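Local coordinates for possible prolidase (Bifidobacterium longum NCC2705, PDB 2P9B), which probably hydrolyses carbon-nitrogen bonds other than peptide bonds as a member of the amidohydrolase family, at residues A[165-170]-A[203-208]; A[267-272]-A[326-331]. One frame throughout, in Å; residues are numbered along the deposited sequence.

Both contacts are largely buried and belong to the TIM-barrel-type amidohydrolase fold, yet they join different elements. Contact 1 sets the short strand 166-167 beside strand 202-205, whereas contact 2 lays the loop between strand 263-264 and helix 272-279 over helix 313-335. Their centres lie about 21 Å apart, and their nearest atoms, about 7 Å apart, do not touch. The chemistry follows the elements: paired strands exchange two direct peptide hydrogen bonds, while the loop and the helix, whose peptide groups are not paired with each other, meet through a CA-H...O contact and van der Waals packing. V269 and S328 carry contact 2 to the surface.

Contact 1 (A[165-170]-A[203-208]); sequences LMAIPE and KIAATG
L165 meets K203 at the roots of their side chains, with L165 CB 3.6 Å from K203 CG. The first torsion of L165 (chi1 66°) puts CG between its backbone N and carbonyl carbon. A looser apolar contact joins L165 CD1 to A205 CB at 4.3 Å. K203 suits this place because its aliphatic start packs against leucine while its amine leads away to a salt bridge with E265. Next, M166 joins strand 202-205 in parallel, through a single bridge opposite I204. With helix 184-196 between the two strands in the chain, this pairing is consistent with neighbouring strands of the TIM-barrel-type amidohydrolase fold; strand 166-167 also pairs with 177-178, and 202-205 with 243-247. M166 N donates to K203 O at 2.9 Å, a nearly straight bond (168° at the hydrogen), and M166 O accepts from A205 N, which approaches almost on the carbonyl axis at 171°. The CA-H of I204 adds a weaker contact to that same oxygen. The long apolar chain of M166, a selenomethionine, packs against I232 of helix 226-238 and A190 and V191 of helix 184-196. At A167 the backbones begin to part, yet A205 turns its methyl toward the neighbouring strand, and A167 CB lies 3.3 Å from A205 CB, tighter than usual van der Waals contact; two methyls suit such close quarters. Backbone polarity is thus met first by two direct peptide bonds and then, as the strands separate, by a water that accepts from I168 N and donates to A205 O.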
loop_
_atom_site.group_PDB
_atom_site.type_symbol
_atom_site.label_atom_id
_atom_site.label_comp_id
_atom_site.label_asym_id
_atom_site.label_seq_id
_atom_site.Cartn_x
_atom_site.Cartn_y
_atom_site.Cartn_z
ATOM N N LEU A 165 -15.541 -4.351 1.980
ATOM C CA LEU A 165 -15.491 -3.150 2.801
ATOM C C LEU A 165 -16.864 -2.927 3.411
ATOM O O LEU A 165 -17.864 -3.456 2.926
ATOM C CB LEU A 165 -15.052 -1.935 1.976
ATOM C CG LEU A 165 -15.936 -1.404 0.850
ATOM C CD1 LEU A 165 -17.085 -0.585 1.419
ATOM C CD2 LEU A 165 -15.084 -0.536 -0.065
HETATM N N MSE A 166 -16.904 -2.158 4.491
HETATM C CA MSE A 166 -18.160 -1.871 5.168
HETATM C C MSE A 166 -18.574 -0.442 4.881
HETATM O O MSE A 166 -17.761 0.477 4.970
HETATM C CB MSE A 166 -17.998 -2.067 6.669
HETATM C CG MSE A 166 -17.439 -3.432 7.029
HETATM SE SE MSE A 166 -16.975 -3.583 8.880
HETATM C CE MSE A 166 -18.802 -3.525 9.600
ATOM N N ALA A 167 -19.842 -0.254 4.534
ATOM C CA ALA A 167 -20.317 1.085 4.228
ATOM C C ALA A 167 -21.820 1.150 4.083
ATOM O O ALA A 167 -22.503 0.129 4.011
ATOM C CB ALA A 167 -19.675 1.574 2.944
ATOM N N ILE A 168 -22.324 2.375 4.047
ATOM C CA ILE A 168 -23.744 2.605 3.851
ATOM C C ILE A 168 -23.895 2.475 2.338
ATOM O O ILE A 168 -23.194 3.150 1.586
ATOM C CB ILE A 168 -24.131 4.020 4.304
ATOM C CG1 ILE A 168 -23.775 4.195 5.783
ATOM C CG2 ILE A 168 -25.618 4.257 4.068
ATOM C CD1 ILE A 168 -24.072 5.570 6.340
ATOM N N PRO A 169 -24.786 1.584 1.871
ATOM C CA PRO A 169 -24.968 1.412 0.427
ATOM C C PRO A 169 -25.332 2.708 -0.293
ATOM O O PRO A 169 -26.060 3.545 0.242
ATOM C CB PRO A 169 -26.062 0.342 0.339
ATOM C CG PRO A 169 -26.824 0.508 1.620
ATOM C CD PRO A 169 -25.730 0.746 2.631
ATOM N N GLU A 170 -24.810 2.866 -1.506
ATOM C CA GLU A 170 -25.060 4.062 -2.299
ATOM C C GLU A 170 -25.716 3.740 -3.641
ATOM O O GLU A 170 -25.971 4.638 -4.443
ATOM C CB GLU A 170 -23.746 4.817 -2.526
ATOM C CG GLU A 170 -23.019 5.214 -1.240
ATOM C CD GLU A 170 -23.717 6.326 -0.470
ATOM O OE1 GLU A 170 -24.916 6.176 -0.147
ATOM O OE2 GLU A 170 -23.060 7.352 -0.178
ATOM N N LYS A 203 -11.733 -2.441 6.132
ATOM C CA LYS A 203 -11.902 -1.201 5.381
ATOM C C LYS A 203 -13.313 -0.655 5.599
ATOM O O LYS A 203 -14.300 -1.372 5.424
ATOM C CB LYS A 203 -11.688 -1.439 3.883
ATOM C CG LYS A 203 -12.029 -0.240 3.006
ATOM C CD LYS A 203 -11.165 0.965 3.357
ATOM C CE LYS A 203 -11.270 2.035 2.280
ATOM N NZ LYS A 203 -10.175 3.031 2.402
ATOM N N ILE A 204 -13.389 0.611 5.996
ATOM C CA ILE A 204 -14.663 1.287 6.226
ATOM C C ILE A 204 -14.740 2.479 5.277
ATOM O O ILE A 204 -13.733 3.145 5.036
ATOM C CB ILE A 204 -14.761 1.866 7.664
ATOM C CG1 ILE A 204 -14.533 0.773 8.708
ATOM C CG2 ILE A 204 -16.129 2.499 7.877
ATOM C CD1 ILE A 204 -14.368 1.324 10.118
ATOM N N ALA A 205 -15.925 2.738 4.733
ATOM C CA ALA A 205 -16.123 3.896 3.871
ATOM C C ALA A 205 -16.771 4.933 4.793
ATOM O O ALA A 205 -17.963 4.859 5.080
ATOM C CB ALA A 205 -17.055 3.551 2.713
ATOM N N ALA A 206 -15.977 5.876 5.285
ATOM C CA ALA A 206 -16.494 6.905 6.188
ATOM C C ALA A 206 -17.265 7.966 5.422
ATOM O O ALA A 206 -18.177 8.598 5.956
ATOM C CB ALA A 206 -15.344 7.560 6.947
ATOM N N THR A 207 -16.890 8.149 4.161
ATOM C CA THR A 207 -17.507 9.146 3.299
ATOM C C THR A 207 -17.700 8.587 1.895
ATOM O O THR A 207 -17.406 7.420 1.634
ATOM C CB THR A 207 -16.595 10.373 3.175
ATOM O OG1 THR A 207 -15.377 9.979 2.533
ATOM C CG2 THR A 207 -16.264 10.937 4.545
ATOM N N GLY A 208 -18.191 9.438 0.994
ATOM C CA GLY A 208 -18.373 9.042 -0.389
ATOM C C GLY A 208 -17.014 9.110 -1.060
ATOM O O GLY A 208 -16.018 9.378 -0.390
HETATM O O HOH W 1 -20.482 4.798 4.064
#

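Contact 2 (A[267-272]-A[326-331]); sequences GSVLDD and MVSGAR
S268 rests its carbonyl on G329, where a barrel-type beta-alpha loop, the link from strand 263-264 to helix 272-279, crosses helix 313-335 of the amidohydrolase fold. The central interaction is a CA-H...O contact: S268 O lies 3.3 Å from G329 CA, with 144° at the hydrogen. Glycine suits the helix here because, with no CB, it leaves the loop carbonyl room to settle directly on the helix backbone; V269 CA follows at 4.2 Å from G329 CA.

Van der Waals contacts flank this seat. L270 brings CD1 to 3.7 Å from G329 O, an apolar methyl lying over the helix backbone. On the more exposed side V269 CG2 approaches S328 OG at 4.1 Å, where a small hydroxyl can tolerate both valine and solvent. M326, whose CB points away from the loop segment, still passes CG 3.7 Å from G267 O, and its side chain packs on H266. Glycine fits at G267 because its backbone (phi 88°) would jam a CB against the preceding carbonyl O.

Polar bonds tie the loop to its neighbours and to itself. L270 N is bonded to Q332 OE1, one residue beyond the helix segment, which ties the two elements together once more. D271 N-caps helix 272-279 through OD1 and L274 N, a classic place for aspartate. Within the loop, S268 OG donates to V269 O at 3.2 Å, from 39° above the carbonyl plane.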
loop_
_atom_site.group_PDB
_atom_site.type_symbol
_atom_site.label_atom_id
_atom_site.label_comp_id
_atom_site.label_asym_id
_atom_site.label_seq_id
_atom_site.Cartn_x
_atom_site.Cartn_y
_atom_site.Cartn_z
ATOM N N GLY A 267 -7.985 11.252 2.495
ATOM C CA GLY A 267 -7.822 12.358 3.421
ATOM C C GLY A 267 -8.369 13.686 2.943
ATOM O O GLY A 267 -9.033 13.767 1.912
ATOM N N SER A 268 -8.070 14.735 3.697
ATOM C CA SER A 268 -8.553 16.071 3.379
ATOM C C SER A 268 -7.593 17.095 3.950
ATOM O O SER A 268 -6.569 16.738 4.525
ATOM C CB SER A 268 -9.918 16.282 4.025
ATOM O OG SER A 268 -9.794 16.260 5.441
ATOM N N VAL A 269 -7.932 18.370 3.797
ATOM C CA VAL A 269 -7.096 19.418 4.353
ATOM C C VAL A 269 -7.180 19.245 5.872
ATOM O O VAL A 269 -8.217 18.833 6.401
ATOM C CB VAL A 269 -7.602 20.816 3.928
ATOM C CG1 VAL A 269 -9.033 21.016 4.389
ATOM C CG2 VAL A 269 -6.686 21.893 4.499
ATOM N N LEU A 270 -6.087 19.542 6.568
ATOM C CA LEU A 270 -6.044 19.371 8.011
ATOM C C LEU A 270 -5.912 20.674 8.789
ATOM O O LEU A 270 -5.686 21.738 8.217
ATOM C CB LEU A 270 -4.869 18.466 8.383
ATOM C CG LEU A 270 -4.804 17.100 7.695
ATOM C CD1 LEU A 270 -3.457 16.448 7.973
ATOM C CD2 LEU A 270 -5.950 16.232 8.181
ATOM N N ASP A 271 -6.081 20.560 10.103
ATOM C CA ASP A 271 -5.930 21.676 11.028
ATOM C C ASP A 271 -5.181 21.075 12.215
ATOM O O ASP A 271 -4.925 19.872 12.236
ATOM C CB ASP A 271 -7.290 22.251 11.463
ATOM C CG ASP A 271 -8.227 21.201 12.027
ATOM O OD1 ASP A 271 -7.797 20.392 12.869
ATOM O OD2 ASP A 271 -9.410 21.199 11.631
ATOM N N ASP A 272 -4.824 21.894 13.196
ATOM C CA ASP A 272 -4.073 21.410 14.351
ATOM C C ASP A 272 -4.772 20.333 15.179
ATOM O O ASP A 272 -4.118 19.461 15.753
ATOM C CB ASP A 272 -3.686 22.594 15.241
ATOM C CG ASP A 272 -2.723 23.541 14.548
ATOM O OD1 ASP A 272 -2.319 23.238 13.406
ATOM O OD2 ASP A 272 -2.365 24.579 15.145
HETATM N N MSE A 326 -6.740 16.485 -0.661
HETATM C CA MSE A 326 -5.831 15.352 -0.499
HETATM C C MSE A 326 -4.389 15.843 -0.617
HETATM O O MSE A 326 -3.514 15.468 0.168
HETATM C CB MSE A 326 -6.092 14.279 -1.572
HETATM C CG MSE A 326 -7.390 13.465 -1.389
HETATM SE SE MSE A 326 -7.969 12.515 -2.949
HETATM C CE MSE A 326 -6.323 11.720 -3.403
ATOM N N VAL A 327 -4.141 16.686 -1.611
ATOM C CA VAL A 327 -2.799 17.202 -1.818
ATOM C C VAL A 327 -2.371 18.109 -0.676
ATOM O O VAL A 327 -1.300 17.929 -0.098
ATOM C CB VAL A 327 -2.706 17.963 -3.160
ATOM C CG1 VAL A 327 -1.375 18.692 -3.266
ATOM C CG2 VAL A 327 -2.854 16.977 -4.307
ATOM N N SER A 328 -3.213 19.081 -0.343
ATOM C CA SER A 328 -2.887 19.998 0.736
ATOM C C SER A 328 -2.689 19.240 2.050
ATOM O O SER A 328 -1.731 19.494 2.779
ATOM C CB SER A 328 -3.994 21.042 0.888
ATOM O OG SER A 328 -3.621 22.030 1.837
ATOM N N GLY A 329 -3.589 18.302 2.342
ATOM C CA GLY A 329 -3.481 17.531 3.567
ATOM C C GLY A 329 -2.218 16.688 3.654
ATOM O O GLY A 329 -1.649 16.530 4.727
ATOM N N ALA A 330 -1.776 16.141 2.525
ATOM C CA ALA A 330 -0.569 15.325 2.518
ATOM C C ALA A 330 0.641 16.203 2.807
ATOM O O ALA A 330 1.557 15.804 3.518
ATOM C CB ALA A 330 -0.407 14.633 1.162
ATOM N N ARG A 331 0.640 17.406 2.248
ATOM C CA ARG A 331 1.744 18.332 2.459
ATOM C C ARG A 331 1.783 18.739 3.924
ATOM O O ARG A 331 2.849 18.790 4.540
ATOM C CB ARG A 331 1.564 19.578 1.588
ATOM C CG ARG A 331 2.757 20.515 1.598
ATOM C CD ARG A 331 2.343 21.921 1.188
ATOM N NE ARG A 331 1.491 22.544 2.199
ATOM C CZ ARG A 331 1.902 22.864 3.423
ATOM N NH1 ARG A 331 3.155 22.622 3.790
ATOM N NH2 ARG A 331 1.061 23.420 4.283
#